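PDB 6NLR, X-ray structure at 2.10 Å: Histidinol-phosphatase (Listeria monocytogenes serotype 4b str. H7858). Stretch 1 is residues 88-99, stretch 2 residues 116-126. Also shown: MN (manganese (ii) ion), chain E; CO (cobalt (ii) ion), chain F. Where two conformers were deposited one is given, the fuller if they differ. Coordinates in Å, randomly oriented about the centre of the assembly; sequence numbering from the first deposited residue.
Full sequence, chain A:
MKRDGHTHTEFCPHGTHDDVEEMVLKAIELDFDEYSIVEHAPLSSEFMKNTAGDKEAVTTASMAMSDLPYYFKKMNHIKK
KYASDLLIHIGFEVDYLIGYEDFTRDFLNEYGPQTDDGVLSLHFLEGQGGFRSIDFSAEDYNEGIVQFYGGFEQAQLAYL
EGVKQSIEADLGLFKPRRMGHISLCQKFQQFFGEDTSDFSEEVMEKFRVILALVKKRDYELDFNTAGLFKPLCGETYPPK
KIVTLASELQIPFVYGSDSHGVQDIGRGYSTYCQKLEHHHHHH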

ATOM      1  N   ILE A  88      11.210 -11.597 -10.913  1.00 27.96           N
ATOM      2  CA  ILE A  88      11.233 -10.449  -9.963  1.00 28.60           C
ATOM      3  C   ILE A  88      10.954  -9.156 -10.725  1.00 27.74           C
ATOM      4  O   ILE A  88      11.620  -8.907 -11.723  1.00 30.19           O
ATOM      5  N   HIS A  89       9.978  -8.391 -10.262  1.00 26.94           N
ATOM      6  CA  HIS A  89       9.696  -7.025 -10.758  1.00 26.02           C
ATOM      7  C   HIS A  89      10.242  -6.034  -9.727  1.00 27.10           C
ATOM      8  O   HIS A  89      10.302  -6.376  -8.526  1.00 27.90           O
ATOM      9  N   ILE A  90      10.667  -4.868 -10.196  1.00 26.98           N
ATOM     10  CA  ILE A  90      11.241  -3.794  -9.353  1.00 27.01           C
ATOM     11  C   ILE A  90      10.418  -2.535  -9.573  1.00 25.67           C
ATOM     12  O   ILE A  90      10.209  -2.129 -10.703  1.00 27.13           O
ATOM     13  N   GLY A  91       9.988  -1.912  -8.495  1.00 25.99           N
ATOM     14  CA  GLY A  91       9.313  -0.610  -8.568  1.00 22.73           C
ATOM     15  C   GLY A  91       9.166  -0.017  -7.196  1.00 22.66           C
ATOM     16  O   GLY A  91      10.028  -0.269  -6.323  1.00 24.54           O
ATOM     17  N   PHE A  92       8.131   0.786  -7.019  1.00 22.36           N
ATOM     18  CA  PHE A  92       7.874   1.500  -5.755  1.00 21.60           C
ATOM     19  C   PHE A  92       6.439   1.296  -5.312  1.00 20.15           C
ATOM     20  O   PHE A  92       5.524   1.162  -6.166  1.00 19.83           O
ATOM     21  N   GLU A  93       6.260   1.313  -3.995  1.00 20.66           N
ATOM     22  CA  GLU A  93       5.000   1.717  -3.353  1.00 19.71           C
ATOM     23  C   GLU A  93       5.062   3.241  -3.293  1.00 21.05           C
ATOM     24  O   GLU A  93       5.835   3.797  -2.469  1.00 20.94           O
ATOM     25  N   VAL A  94       4.314   3.873  -4.192  1.00 20.32           N
ATOM     26  CA  VAL A  94       4.296   5.340  -4.373  1.00 21.66           C
ATOM     27  C   VAL A  94       3.206   5.904  -3.468  1.00 22.21           C
ATOM     28  O   VAL A  94       2.054   5.496  -3.599  1.00 22.87           O
ATOM     29  N   ASP A  95       3.570   6.828  -2.583  1.00 23.27           N
ATOM     30  CA  ASP A  95       2.579   7.599  -1.799  1.00 22.52           C
ATOM     31  C   ASP A  95       1.797   8.487  -2.766  1.00 23.21           C
ATOM     32  O   ASP A  95       2.436   9.224  -3.565  1.00 24.25           O
ATOM     33  N   TYR A  96       0.473   8.427  -2.689  1.00 21.54           N
ATOM     34  CA  TYR A  96      -0.396   9.510  -3.187  1.00 23.07           C
ATOM     35  C   TYR A  96      -0.374  10.598  -2.104  1.00 24.01           C
ATOM     36  O   TYR A  96      -0.860  10.369  -0.969  1.00 21.72           O
ATOM     37  N   LEU A  97       0.255  11.728  -2.429  1.00 25.52           N
ATOM     38  CA  LEU A  97       0.383  12.901  -1.522  1.00 26.93           C
ATOM     39  C   LEU A  97      -0.580  13.992  -2.014  1.00 24.96           C
ATOM     40  O   LEU A  97      -0.307  14.632  -3.060  1.00 24.40           O
ATOM     41  N   ILE A  98      -1.686  14.153  -1.296  1.00 25.76           N
ATOM     42  CA  ILE A  98      -2.772  15.120  -1.641  1.00 27.08           C
ATOM     43  C   ILE A  98      -2.160  16.526  -1.692  1.00 30.19           C
ATOM     44  O   ILE A  98      -1.503  16.929  -0.708  1.00 30.04           O
ATOM     45  N   GLY A  99      -2.291  17.196  -2.837  1.00 31.38           N
ATOM     46  CA  GLY A  99      -1.754  18.543  -3.080  1.00 31.78           C
ATOM     47  C   GLY A  99      -0.317  18.516  -3.580  1.00 32.36           C
ATOM     48  O   GLY A  99       0.204  19.600  -3.824  1.00 33.47           O
ATOM     49  N   ASP A 116       9.151  -1.812 -13.372  1.00 30.23           N
ATOM     50  CA  ASP A 116       8.476  -2.945 -14.028  1.00 34.47           C
ATOM     51  C   ASP A 116       7.137  -3.238 -13.335  1.00 29.66           C
ATOM     52  O   ASP A 116       6.409  -4.109 -13.786  1.00 29.97           O
ATOM     53  N   ASP A 117       6.874  -2.622 -12.181  1.00 27.71           N
ATOM     54  CA  ASP A 117       5.608  -2.797 -11.420  1.00 25.67           C
ATOM     55  C   ASP A 117       5.505  -1.620 -10.460  1.00 24.31           C
ATOM     56  O   ASP A 117       6.446  -0.782 -10.397  1.00 24.33           O
ATOM     57  N   GLY A 118       4.391  -1.537  -9.756  1.00 23.62           N
ATOM     58  CA  GLY A 118       4.139  -0.391  -8.872  1.00 24.77           C
ATOM     59  C   GLY A 118       2.828  -0.551  -8.151  1.00 23.64           C
ATOM     60  O   GLY A 118       1.940  -1.254  -8.656  1.00 22.33           O
ATOM     61  N   VAL A 119       2.752   0.074  -6.981  1.00 22.51           N
ATOM     62  CA  VAL A 119       1.524   0.205  -6.173  1.00 20.12           C
ATOM     63  C   VAL A 119       1.392   1.687  -5.832  1.00 20.50           C
ATOM     64  O   VAL A 119       2.412   2.319  -5.468  1.00 21.29           O
ATOM     65  N   LEU A 120       0.194   2.238  -5.980  1.00 19.90           N
ATOM     66  CA  LEU A 120      -0.098   3.613  -5.525  1.00 20.96           C
ATOM     67  C   LEU A 120      -0.928   3.495  -4.259  1.00 21.04           C
ATOM     68  O   LEU A 120      -2.021   2.907  -4.329  1.00 20.57           O
ATOM     69  N   SER A 121      -0.403   4.025  -3.163  1.00 20.09           N
ATOM     70  CA  SER A 121      -0.953   3.857  -1.797  1.00 20.27           C
ATOM     71  C   SER A 121      -1.207   5.222  -1.151  1.00 19.38           C
ATOM     72  O   SER A 121      -0.336   6.108  -1.241  1.00 18.97           O
ATOM     73  N   LEU A 122      -2.324   5.337  -0.457  1.00 19.42           N
ATOM     74  CA  LEU A 122      -2.621   6.491   0.428  1.00 21.07           C
ATOM     75  C   LEU A 122      -2.256   6.131   1.882  1.00 19.47           C
ATOM     76  O   LEU A 122      -2.891   5.204   2.459  1.00 17.81           O
ATOM     77  N   HIS A 123      -1.332   6.887   2.481  1.00 18.04           N
ATOM     78  CA  HIS A 123      -0.842   6.668   3.874  1.00 19.75           C
ATOM     79  C   HIS A 123      -1.030   7.916   4.744  1.00 20.78           C
ATOM     80  O   HIS A 123      -0.914   7.781   5.976  1.00 19.56           O
ATOM     81  N   PHE A 124      -1.282   9.082   4.149  1.00 21.14           N
ATOM     82  CA  PHE A 124      -1.347  10.378   4.865  1.00 22.21           C
ATOM     83  C   PHE A 124      -2.606  11.137   4.437  1.00 22.22           C
ATOM     84  O   PHE A 124      -2.933  11.177   3.235  1.00 22.17           O
ATOM     85  N   LEU A 125      -3.287  11.728   5.409  1.00 22.98           N
ATOM     86  CA  LEU A 125      -4.422  12.657   5.198  1.00 22.59           C
ATOM     87  C   LEU A 125      -4.138  13.942   5.946  1.00 21.37           C
ATOM     88  O   LEU A 125      -3.384  13.917   6.932  1.00 22.34           O
ATOM     89  N   GLU A 126      -4.776  15.020   5.515  0.51 20.99           N
ATOM     90  CA  GLU A 126      -4.838  16.269   6.308  0.51 23.01           C
ATOM     91  C   GLU A 126      -5.456  15.930   7.668  0.51 22.19           C
ATOM     92  O   GLU A 126      -6.507  15.243   7.697  0.51 21.88           O
TER

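Metal sites in enzymes are often built at the ends of parallel β-strands, where a charged cluster occupies one face of the sheet and an apolar seam the other; this histidinol-phosphatase offers a compact example. Glu-93, fully extended (chi1 and chi2 both t), spans two metals: its OE2 lies 2.1 Å from the manganese ion and its OE1 2.2 Å from the cobalt ion. From the neighbouring stretch His-123 (chi1 m) brings NE2 to 2.1 Å from the same manganese, so Glu-93 OE2 and His-123 NE2 sit 3.0 Å apart as fellow ligands rather than as a hydrogen-bonded pair. Water 5 binds both ions; the remaining ligands include water 4 on manganese and atoms elsewhere in the structure.

A second shell fixes these ligands. Ser-121 OG (chi1 m) donates to Glu-93 OE2 at 2.8 Å, and His-123 ND1 donates to Asp-95 OD1 at 2.8 Å, holding the imidazole through its other ring nitrogen while NE2 binds manganese. Water 2 bridges the two stretches, donating to Asp-95 OD1 (2.7 Å) and Tyr-96 O while accepting from His-123 N. At the other end, His-89 (m) points toward stretch 2 and donates from ND1 to Asp-116 OD2 at 2.8 Å, almost perfectly linear.

On the face carrying Val-94 and Leu-120, chemistry gives way to packing. Val-94 CG1 (chi1 t) meets Leu-120 CD1 at 4.1 Å, and the tp rotamer of Leu-120 also carries CD1 to 4.0 Å from Tyr-96 CB. Leu-122, again tp, has its CD1 at the edge of the Tyr-96 ring, 4.1 Å from Tyr-96 CD2. Ile-98 points inward, its CD1 4.1 Å from Leu-122 CD1 and 3.9 Å from Leu-125 CD2. Beside Asp-95 instead, Leu-97 CD2 lies 4.3 Å from Phe-124 CD2, a looser apolar contact.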

ATOM      1  CB  ILE A  88      12.551 -10.432  -9.177  1.00 28.86           C
ATOM      2  CG1 ILE A  88      12.620 -11.685  -8.292  1.00 29.65           C
ATOM      3  CG2 ILE A  88      12.690  -9.141  -8.385  1.00 27.33           C
ATOM      4  CD1 ILE A  88      13.902 -11.874  -7.545  1.00 32.17           C
ATOM      5  CB  HIS A  89       8.204  -6.817 -11.035  1.00 25.99           C
ATOM      6  CG  HIS A  89       7.595  -7.808 -11.965  1.00 27.93           C
ATOM      7  ND1 HIS A  89       7.965  -7.908 -13.274  1.00 31.18           N
ATOM      8  CD2 HIS A  89       6.620  -8.739 -11.769  1.00 30.82           C
ATOM      9  CE1 HIS A  89       7.251  -8.859 -13.866  1.00 33.39           C
ATOM     10  NE2 HIS A  89       6.413  -9.391 -12.947  1.00 31.19           N
ATOM     11  CB  ILE A  90      12.722  -3.577  -9.686  1.00 28.67           C
ATOM     12  CG1 ILE A  90      13.507  -4.891  -9.602  1.00 30.80           C
ATOM     13  CG2 ILE A  90      13.291  -2.500  -8.778  1.00 28.74           C
ATOM     14  CD1 ILE A  90      14.922  -4.804 -10.113  1.00 31.34           C
ATOM     15  CB  PHE A  92       8.125   2.996  -5.950  1.00 24.15           C
ATOM     16  CG  PHE A  92       9.545   3.313  -6.326  1.00 25.22           C
ATOM     17  CD1 PHE A  92      10.555   3.269  -5.371  1.00 26.68           C
ATOM     18  CD2 PHE A  92       9.871   3.610  -7.639  1.00 28.12           C
ATOM     19  CE1 PHE A  92      11.873   3.534  -5.717  1.00 29.33           C
ATOM     20  CE2 PHE A  92      11.183   3.914  -7.973  1.00 29.31           C
ATOM     21  CZ  PHE A  92      12.174   3.878  -7.014  1.00 29.99           C
ATOM     22  CB  GLU A  93       4.805   1.093  -1.981  1.00 19.72           C
ATOM     23  CG  GLU A  93       3.397   1.350  -1.460  1.00 20.69           C
ATOM     24  CD  GLU A  93       3.097   0.772  -0.094  1.00 20.49           C
ATOM     25  OE1 GLU A  93       4.016   0.166   0.491  1.00 19.24           O
ATOM     26  OE2 GLU A  93       1.939   0.925   0.370  1.00 21.65           O
ATOM     27  CB  VAL A  94       4.089   5.698  -5.849  1.00 22.25           C
ATOM     28  CG1 VAL A  94       4.118   7.198  -6.054  1.00 23.96           C
ATOM     29  CG2 VAL A  94       5.134   5.011  -6.728  1.00 22.83           C
ATOM     30  CB  ASP A  95       3.247   8.432  -0.707  1.00 23.34           C
ATOM     31  CG  ASP A  95       3.475   7.618   0.542  1.00 24.91           C
ATOM     32  OD1 ASP A  95       2.528   7.529   1.372  1.00 27.45           O
ATOM     33  OD2 ASP A  95       4.554   7.024   0.625  1.00 28.38           O
ATOM     34  CB  TYR A  96      -1.798   9.035  -3.564  1.00 22.00           C
ATOM     35  CG  TYR A  96      -2.589  10.162  -4.160  1.00 23.41           C
ATOM     36  CD1 TYR A  96      -2.254  10.673  -5.412  1.00 23.81           C
ATOM     37  CD2 TYR A  96      -3.580  10.806  -3.442  1.00 25.12           C
ATOM     38  CE1 TYR A  96      -2.921  11.766  -5.944  1.00 22.87           C
ATOM     39  CE2 TYR A  96      -4.271  11.882  -3.977  1.00 26.27           C
ATOM     40  CZ  TYR A  96      -3.932  12.361  -5.227  1.00 23.11           C
ATOM     41  OH  TYR A  96      -4.599  13.416  -5.740  1.00 26.59           O
ATOM     42  CB  LEU A  97       1.845  13.363  -1.521  1.00 26.48           C
ATOM     43  CG  LEU A  97       2.869  12.340  -1.019  1.00 28.10           C
ATOM     44  CD1 LEU A  97       4.287  12.891  -1.136  1.00 30.04           C
ATOM     45  CD2 LEU A  97       2.595  11.895   0.422  1.00 26.17           C
ATOM     46  CB  ILE A  98      -3.921  15.006  -0.624  1.00 30.55           C
ATOM     47  CG1 ILE A  98      -4.596  13.633  -0.710  1.00 28.12           C
ATOM     48  CG2 ILE A  98      -4.932  16.145  -0.805  1.00 31.52           C
ATOM     49  CD1 ILE A  98      -5.305  13.222   0.547  1.00 29.09           C
ATOM     50  CB  ASP A 116       9.394  -4.135 -13.760  1.00 44.43           C
ATOM     51  CG  ASP A 116       9.240  -5.261 -14.730  1.00 52.41           C
ATOM     52  OD1 ASP A 116       8.433  -5.086 -15.653  1.00 68.45           O
ATOM     53  OD2 ASP A 116       9.933  -6.294 -14.551  1.00 60.19           O
ATOM     54  CB  ASP A 117       5.554  -4.154 -10.707  1.00 24.55           C
ATOM     55  CG  ASP A 117       4.166  -4.644 -10.307  1.00 25.61           C
ATOM     56  OD1 ASP A 117       3.162  -3.994 -10.698  1.00 22.82           O
ATOM     57  OD2 ASP A 117       4.092  -5.696  -9.597  1.00 24.69           O
ATOM     58  CB  VAL A 119       1.606  -0.708  -4.937  1.00 20.49           C
ATOM     59  CG1 VAL A 119       0.424  -0.502  -4.028  1.00 19.96           C
ATOM     60  CG2 VAL A 119       1.699  -2.180  -5.327  1.00 21.32           C
ATOM     61  CB  LEU A 120      -0.833   4.373  -6.624  1.00 20.37           C
ATOM     62  CG  LEU A 120      -1.168   5.825  -6.302  1.00 20.69           C
ATOM     63  CD1 LEU A 120       0.092   6.656  -6.200  1.00 20.92           C
ATOM     64  CD2 LEU A 120      -2.119   6.392  -7.356  1.00 23.05           C
ATOM     65  CB  SER A 121      -0.015   3.045  -0.952  1.00 21.12           C
ATOM     66  OG  SER A 121      -0.010   1.709  -1.405  1.00 23.27           O
ATOM     67  CB  LEU A 122      -4.097   6.851   0.270  1.00 20.38           C
ATOM     68  CG  LEU A 122      -4.543   8.082   1.044  1.00 22.40           C
ATOM     69  CD1 LEU A 122      -3.948   9.349   0.426  1.00 25.64           C
ATOM     70  CD2 LEU A 122      -6.049   8.140   1.108  1.00 23.62           C
ATOM     71  CB  HIS A 123       0.642   6.275   3.907  1.00 20.65           C
ATOM     72  CG  HIS A 123       0.982   4.994   3.218  1.00 21.70           C
ATOM     73  ND1 HIS A 123       1.899   4.948   2.183  1.00 23.73           N
ATOM     74  CD2 HIS A 123       0.544   3.730   3.386  1.00 21.47           C
ATOM     75  CE1 HIS A 123       2.012   3.704   1.750  1.00 22.53           C
ATOM     76  NE2 HIS A 123       1.180   2.951   2.449  1.00 23.41           N
ATOM     77  CB  PHE A 124      -0.114  11.228   4.568  1.00 24.63           C
ATOM     78  CG  PHE A 124       1.193  10.661   5.058  1.00 25.11           C
ATOM     79  CD1 PHE A 124       1.607  10.872   6.362  1.00 25.17           C
ATOM     80  CD2 PHE A 124       2.024   9.954   4.194  1.00 24.72           C
ATOM     81  CE1 PHE A 124       2.824  10.366   6.800  1.00 26.71           C
ATOM     82  CE2 PHE A 124       3.226   9.432   4.639  1.00 25.12           C
ATOM     83  CZ  PHE A 124       3.619   9.636   5.940  1.00 26.81           C
ATOM     84  CB  LEU A 125      -5.690  12.056   5.810  1.00 22.66           C
ATOM     85  CG  LEU A 125      -6.398  10.991   5.014  1.00 26.30           C
ATOM     86  CD1 LEU A 125      -7.581  10.474   5.831  1.00 23.85           C
ATOM     87  CD2 LEU A 125      -6.838  11.554   3.674  1.00 27.85           C
ATOM     88  CB  GLU A 126      -5.643  17.349   5.586  0.51 23.00           C
ATOM     89  CG  GLU A 126      -6.159  18.396   6.542  0.51 24.50           C
ATOM     90  CD  GLU A 126      -6.476  19.741   5.932  0.51 25.13           C
ATOM     91  OE1 GLU A 126      -6.562  19.812   4.674  0.51 28.13           O
ATOM     92  OE2 GLU A 126      -6.626  20.698   6.710  0.51 22.69           O
TER
HETATM   93 MN    MN E 302       1.330   0.871   2.357  0.78 16.40          MN
HETATM   94 CO    CO F 303       3.733  -1.671   1.599  1.00 22.38          CO
HETATM   95  O   HOH W   1       6.962   1.898  -9.573  1.00 22.66           O
HETATM   96  O   HOH W   2       0.185   8.847   1.205  1.00 22.31           O
HETATM   97  O   HOH W   3      -1.821  12.123   0.938  1.00 24.44           O
HETATM   98  O   HOH W   4       0.406   0.630   4.474  1.00 42.97           O
HETATM   99  O   HOH W   5       1.793  -0.866   2.272  1.00 18.48           O